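Side-chain contacts in metallocarboxypeptidase (Trypanosoma cruzi, PDB 3DWC), which probably removes C-terminal amino acids other than proline from peptides, as a metal-dependent carboxypeptidase of the M32 family: residues N177-L182 and H361-Y366; V344-I349 and E355-L360. All blocks are in the same frame, centred on the assembly; numbering follows the deposited sequence.

Contact 1: residues N177-L182 and H361-Y366; sequences NVRSWL and HVMLRY
Met363 reaches out of helix 358-374 and lays its thioether across the root of Arg179 on helix 168-196, the two side chains crossing at about a right angle. With CG anti to its backbone N (chi1 178°), the methionine extends straight across the gap before bending at chi3 (72°), which lays CE against the root of the arginine. Met363 SD is 3.7 Å from Arg179 CB, while Met363 CE lies 3.9 Å from both CA and CG of Arg179, so sulfur and methyl both rest on the start of the aliphatic stem. Val178 approaches differently: it slides past Met363 in the opposite direction, and its CG1 branch comes 4.1 Å from Met363 SD. An unbranched, flexible methionine suits a gap in which the nearest CA atoms, those of Arg179 and Met363, are 7.9 Å apart. Val178 is a compact partner whose other neighbours include Met428 of helix 421-441. The charged end of Arg179 goes elsewhere, to a salt bridge with Glu367, one turn beyond Met363 on the same helix. Arg179 thus makes two kinds of contact: its methylenes pack on the thioether, and its guanidinium adds an ionic tie between the same two helices.

Contact 2: residues V344-I349 and E355-L360; sequences VSPGLI and ELCYPL
The five-membered ring of Pro346 meets Cys357 through one face: the thiol SG stands over the ring, 3.7 Å from Pro346 CA and 3.8 Å from Pro346 CG. In the mostly helical fold of this M32 peptidase, the contact is made where the connection after helix 334-341 runs back along the residues leading into helix 358-374. The proline ring offers a broad apolar surface, and a small, polarisable sulfur can settle on it closely. The first torsion of Cys357 (chi1 -69°) sets SG anti to its carbonyl carbon and beside its backbone N, which turns the thiol to the loop.

Beside this pair, Val344 and Leu356 cross at a slant. Leu356 CD2 sits over the fork of the valine, 4.1 Å from both Val344 CG1 and Val344 CG2, so one methyl is received by a forked side chain. A beta-branched valine suits an extended segment and offers both methyls at once; the longer leucine bridges a CA separation of 7.0 Å between Val344 and Leu356. Leu496 and Tyr500 of helix 490-501 pack against Leu356 and Val344 respectively, continuing the apolar patch.

Asp354, just before the second segment, adds a polar tie: OD1 accepts from the backbone N of Ser345 and OD2 from that of Cys357, so one carboxylate ties the loop to the residues leading into helix 358-374. Between the two pairs, Val344 CG1 also reaches the thiol, though more loosely, at 4.5 Å from Cys357 SG.

Overall arrangement
The two contacts have centres about 11 Å apart and share helix 358-374. Along the chain the order is 177-182, 344-349, 355-360 and 361-366, so contact 2 is nested within the long section of chain that contact 1 closes, and its second segment runs directly into that of contact 1. They also touch one another: Leu182 CD2 lies 3.3 Å from Pro359 CG, and His361 CE1 lies 3.3 Å from Gly347 O. The residues leading into helix 358-374 pack against the preceding loop, and Met363, six residues beyond Cys357, packs against helix 168-196. Both contacts belong to the helical body, away from the cobalt site of His267, His271 and Glu298.

Contact 1: residues N177-L182 and H361-Y366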
# COMPACT_ATOMS: atom_id res chain seq x y z
N ASN B 177 21.53 -27.02 27.77
CA ASN B 177 20.41 -27.76 28.38
C ASN B 177 19.70 -28.57 27.29
O ASN B 177 19.64 -29.78 27.36
CB ASN B 177 19.44 -26.85 29.08
CG ASN B 177 18.36 -27.61 29.82
OD1 ASN B 177 17.47 -28.21 29.22
ND2 ASN B 177 18.43 -27.59 31.14
N VAL B 178 19.26 -27.91 26.24
CA VAL B 178 18.67 -28.64 25.08
C VAL B 178 19.57 -29.79 24.55
O VAL B 178 19.09 -30.89 24.28
CB VAL B 178 18.25 -27.66 23.92
CG1 VAL B 178 17.72 -28.42 22.65
CG2 VAL B 178 17.23 -26.65 24.41
N ARG B 179 20.86 -29.52 24.38
CA ARG B 179 21.79 -30.50 23.81
C ARG B 179 21.91 -31.75 24.67
O ARG B 179 22.22 -32.82 24.13
CB ARG B 179 23.19 -29.88 23.57
CG ARG B 179 24.09 -30.66 22.59
CD ARG B 179 25.54 -30.07 22.44
NE ARG B 179 25.44 -28.63 22.28
CZ ARG B 179 25.67 -27.73 23.23
NH1 ARG B 179 25.48 -26.43 22.97
NH2 ARG B 179 26.11 -28.09 24.45
N SER B 180 21.70 -31.62 25.99
CA SER B 180 21.87 -32.72 26.91
C SER B 180 20.77 -33.79 26.79
O SER B 180 20.99 -34.94 27.18
CB SER B 180 21.95 -32.21 28.37
OG SER B 180 20.69 -31.75 28.85
N TRP B 181 19.59 -33.41 26.25
CA TRP B 181 18.40 -34.31 26.21
C TRP B 181 17.71 -34.50 24.85
O TRP B 181 17.12 -35.57 24.64
CB TRP B 181 17.35 -33.95 27.30
CG TRP B 181 16.85 -32.53 27.25
CD1 TRP B 181 17.30 -31.47 27.99
CD2 TRP B 181 15.80 -32.01 26.41
NE1 TRP B 181 16.60 -30.33 27.67
CE2 TRP B 181 15.69 -30.63 26.69
CE3 TRP B 181 14.94 -32.58 25.46
CZ2 TRP B 181 14.78 -29.83 26.04
CZ3 TRP B 181 14.05 -31.79 24.82
CH2 TRP B 181 13.96 -30.42 25.12
N LEU B 182 17.79 -33.50 23.95
CA LEU B 182 16.93 -33.48 22.77
C LEU B 182 17.36 -34.45 21.68
O LEU B 182 16.49 -35.13 21.16
CB LEU B 182 16.71 -32.05 22.21
CG LEU B 182 15.78 -31.87 21.00
CD1 LEU B 182 14.45 -32.63 21.19
CD2 LEU B 182 15.53 -30.38 20.75
N HIS B 361 17.82 -27.94 14.46
CA HIS B 361 18.30 -27.08 13.37
C HIS B 361 18.75 -25.72 13.91
O HIS B 361 19.76 -25.18 13.51
CB HIS B 361 17.21 -26.87 12.30
CG HIS B 361 16.86 -28.12 11.50
ND1 HIS B 361 17.44 -28.42 10.28
CD2 HIS B 361 15.96 -29.11 11.75
CE1 HIS B 361 16.93 -29.56 9.83
NE2 HIS B 361 16.02 -29.98 10.69
N VAL B 362 18.00 -25.18 14.87
CA VAL B 362 18.30 -23.89 15.47
C VAL B 362 19.55 -24.02 16.33
O VAL B 362 20.46 -23.19 16.23
CB VAL B 362 17.08 -23.37 16.31
CG1 VAL B 362 17.44 -22.14 17.15
CG2 VAL B 362 15.88 -23.10 15.37
N MET B 363 19.59 -25.03 17.19
CA MET B 363 20.74 -25.23 18.05
C MET B 363 22.04 -25.27 17.25
O MET B 363 23.02 -24.62 17.58
CB MET B 363 20.64 -26.55 18.80
CG MET B 363 21.84 -26.80 19.66
SD MET B 363 21.47 -27.95 20.97
CE MET B 363 21.32 -29.49 20.09
N LEU B 364 22.05 -26.07 16.22
CA LEU B 364 23.24 -26.13 15.37
C LEU B 364 23.65 -24.80 14.71
O LEU B 364 24.84 -24.57 14.47
CB LEU B 364 23.09 -27.24 14.35
CG LEU B 364 22.72 -27.10 12.89
CD1 LEU B 364 23.72 -26.34 12.02
CD2 LEU B 364 22.60 -28.53 12.44
N ARG B 365 22.69 -23.94 14.40
CA ARG B 365 23.05 -22.65 13.83
C ARG B 365 23.60 -21.76 14.91
O ARG B 365 24.54 -21.01 14.67
CB ARG B 365 21.89 -22.01 13.11
CG ARG B 365 21.44 -22.77 11.90
CD ARG B 365 20.00 -22.40 11.50
NE ARG B 365 19.65 -22.84 10.14
CZ ARG B 365 19.54 -24.12 9.81
NH1 ARG B 365 19.24 -24.48 8.58
NH2 ARG B 365 19.75 -25.06 10.71
N TYR B 366 23.04 -21.86 16.12
CA TYR B 366 23.55 -21.09 17.24
C TYR B 366 25.09 -21.37 17.41
O TYR B 366 25.93 -20.46 17.40
CB TYR B 366 22.74 -21.38 18.52
CG TYR B 366 23.43 -20.86 19.75
CD1 TYR B 366 23.95 -21.72 20.69
CD2 TYR B 366 23.63 -19.49 19.93
CE1 TYR B 366 24.62 -21.23 21.82
CE2 TYR B 366 24.27 -19.00 21.04
CZ TYR B 366 24.77 -19.87 21.97
OH TYR B 366 25.43 -19.36 23.03

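Contact 2: residues V344-I349 and E355-L360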
# COMPACT_ATOMS: atom_id res chain seq x y z
N VAL B 344 6.61 -37.12 13.16
CA VAL B 344 8.01 -36.82 13.38
C VAL B 344 8.83 -37.49 12.29
O VAL B 344 8.81 -38.72 12.15
CB VAL B 344 8.49 -37.23 14.79
CG1 VAL B 344 9.99 -37.06 14.92
CG2 VAL B 344 7.77 -36.36 15.84
N SER B 345 9.52 -36.67 11.50
CA SER B 345 10.33 -37.15 10.39
C SER B 345 11.50 -36.22 10.12
O SER B 345 11.35 -35.19 9.48
CB SER B 345 9.50 -37.27 9.11
OG SER B 345 10.24 -38.07 8.22
N PRO B 346 12.68 -36.55 10.65
CA PRO B 346 13.83 -35.67 10.48
C PRO B 346 14.20 -35.48 9.03
O PRO B 346 14.04 -36.38 8.24
CB PRO B 346 14.94 -36.40 11.21
CG PRO B 346 14.23 -37.24 12.17
CD PRO B 346 13.02 -37.72 11.46
N GLY B 347 14.66 -34.29 8.71
CA GLY B 347 15.07 -33.95 7.37
C GLY B 347 16.15 -32.88 7.40
O GLY B 347 16.64 -32.48 8.44
N LEU B 348 16.51 -32.39 6.22
CA LEU B 348 17.66 -31.53 6.06
C LEU B 348 17.33 -30.07 6.10
O LEU B 348 18.21 -29.25 6.37
CB LEU B 348 18.33 -31.83 4.70
CG LEU B 348 19.06 -33.16 4.58
CD1 LEU B 348 19.78 -33.31 3.20
CD2 LEU B 348 20.05 -33.32 5.73
N ILE B 349 16.08 -29.73 5.79
CA ILE B 349 15.69 -28.34 5.64
C ILE B 349 14.94 -27.82 6.91
O ILE B 349 13.84 -28.22 7.18
CB ILE B 349 14.79 -28.14 4.39
CG1 ILE B 349 15.44 -28.74 3.09
CG2 ILE B 349 14.46 -26.64 4.20
CD1 ILE B 349 16.80 -28.20 2.76
N GLU B 355 7.79 -30.11 14.88
CA GLU B 355 7.94 -29.39 16.13
C GLU B 355 9.15 -29.91 16.92
O GLU B 355 9.82 -29.16 17.63
CB GLU B 355 6.63 -29.50 16.96
CG GLU B 355 6.66 -28.76 18.28
CD GLU B 355 5.42 -28.94 19.05
OE1 GLU B 355 4.64 -29.86 18.73
OE2 GLU B 355 5.18 -28.13 19.96
N LEU B 356 9.43 -31.19 16.81
CA LEU B 356 10.48 -31.81 17.62
C LEU B 356 11.88 -31.60 17.05
O LEU B 356 12.83 -31.35 17.80
CB LEU B 356 10.16 -33.31 17.82
CG LEU B 356 10.98 -34.15 18.81
CD1 LEU B 356 10.84 -33.71 20.28
CD2 LEU B 356 10.58 -35.61 18.71
N CYS B 357 12.00 -31.67 15.72
CA CYS B 357 13.31 -31.59 15.05
C CYS B 357 13.79 -30.19 14.92
O CYS B 357 14.99 -29.92 14.92
CB CYS B 357 13.21 -32.19 13.65
SG CYS B 357 12.97 -33.97 13.68
N TYR B 358 12.85 -29.29 14.75
CA TYR B 358 13.12 -27.88 14.54
C TYR B 358 14.22 -27.27 15.47
O TYR B 358 15.20 -26.69 14.98
CB TYR B 358 11.81 -27.10 14.59
CG TYR B 358 11.92 -25.76 13.95
CD1 TYR B 358 11.38 -25.53 12.68
CD2 TYR B 358 12.61 -24.73 14.56
CE1 TYR B 358 11.50 -24.30 12.08
CE2 TYR B 358 12.72 -23.51 13.97
CZ TYR B 358 12.17 -23.31 12.74
OH TYR B 358 12.30 -22.08 12.17
N PRO B 359 14.09 -27.40 16.80
CA PRO B 359 15.11 -26.84 17.68
C PRO B 359 16.54 -27.38 17.43
O PRO B 359 17.51 -26.69 17.72
CB PRO B 359 14.65 -27.29 19.06
CG PRO B 359 13.73 -28.40 18.83
CD PRO B 359 13.02 -28.02 17.58
N LEU B 360 16.66 -28.61 16.95
CA LEU B 360 17.95 -29.16 16.61
C LEU B 360 18.61 -28.37 15.44
O LEU B 360 19.81 -28.11 15.48
CB LEU B 360 17.82 -30.65 16.32
CG LEU B 360 17.49 -31.43 17.59
CD1 LEU B 360 17.02 -32.85 17.28
CD2 LEU B 360 18.66 -31.41 18.58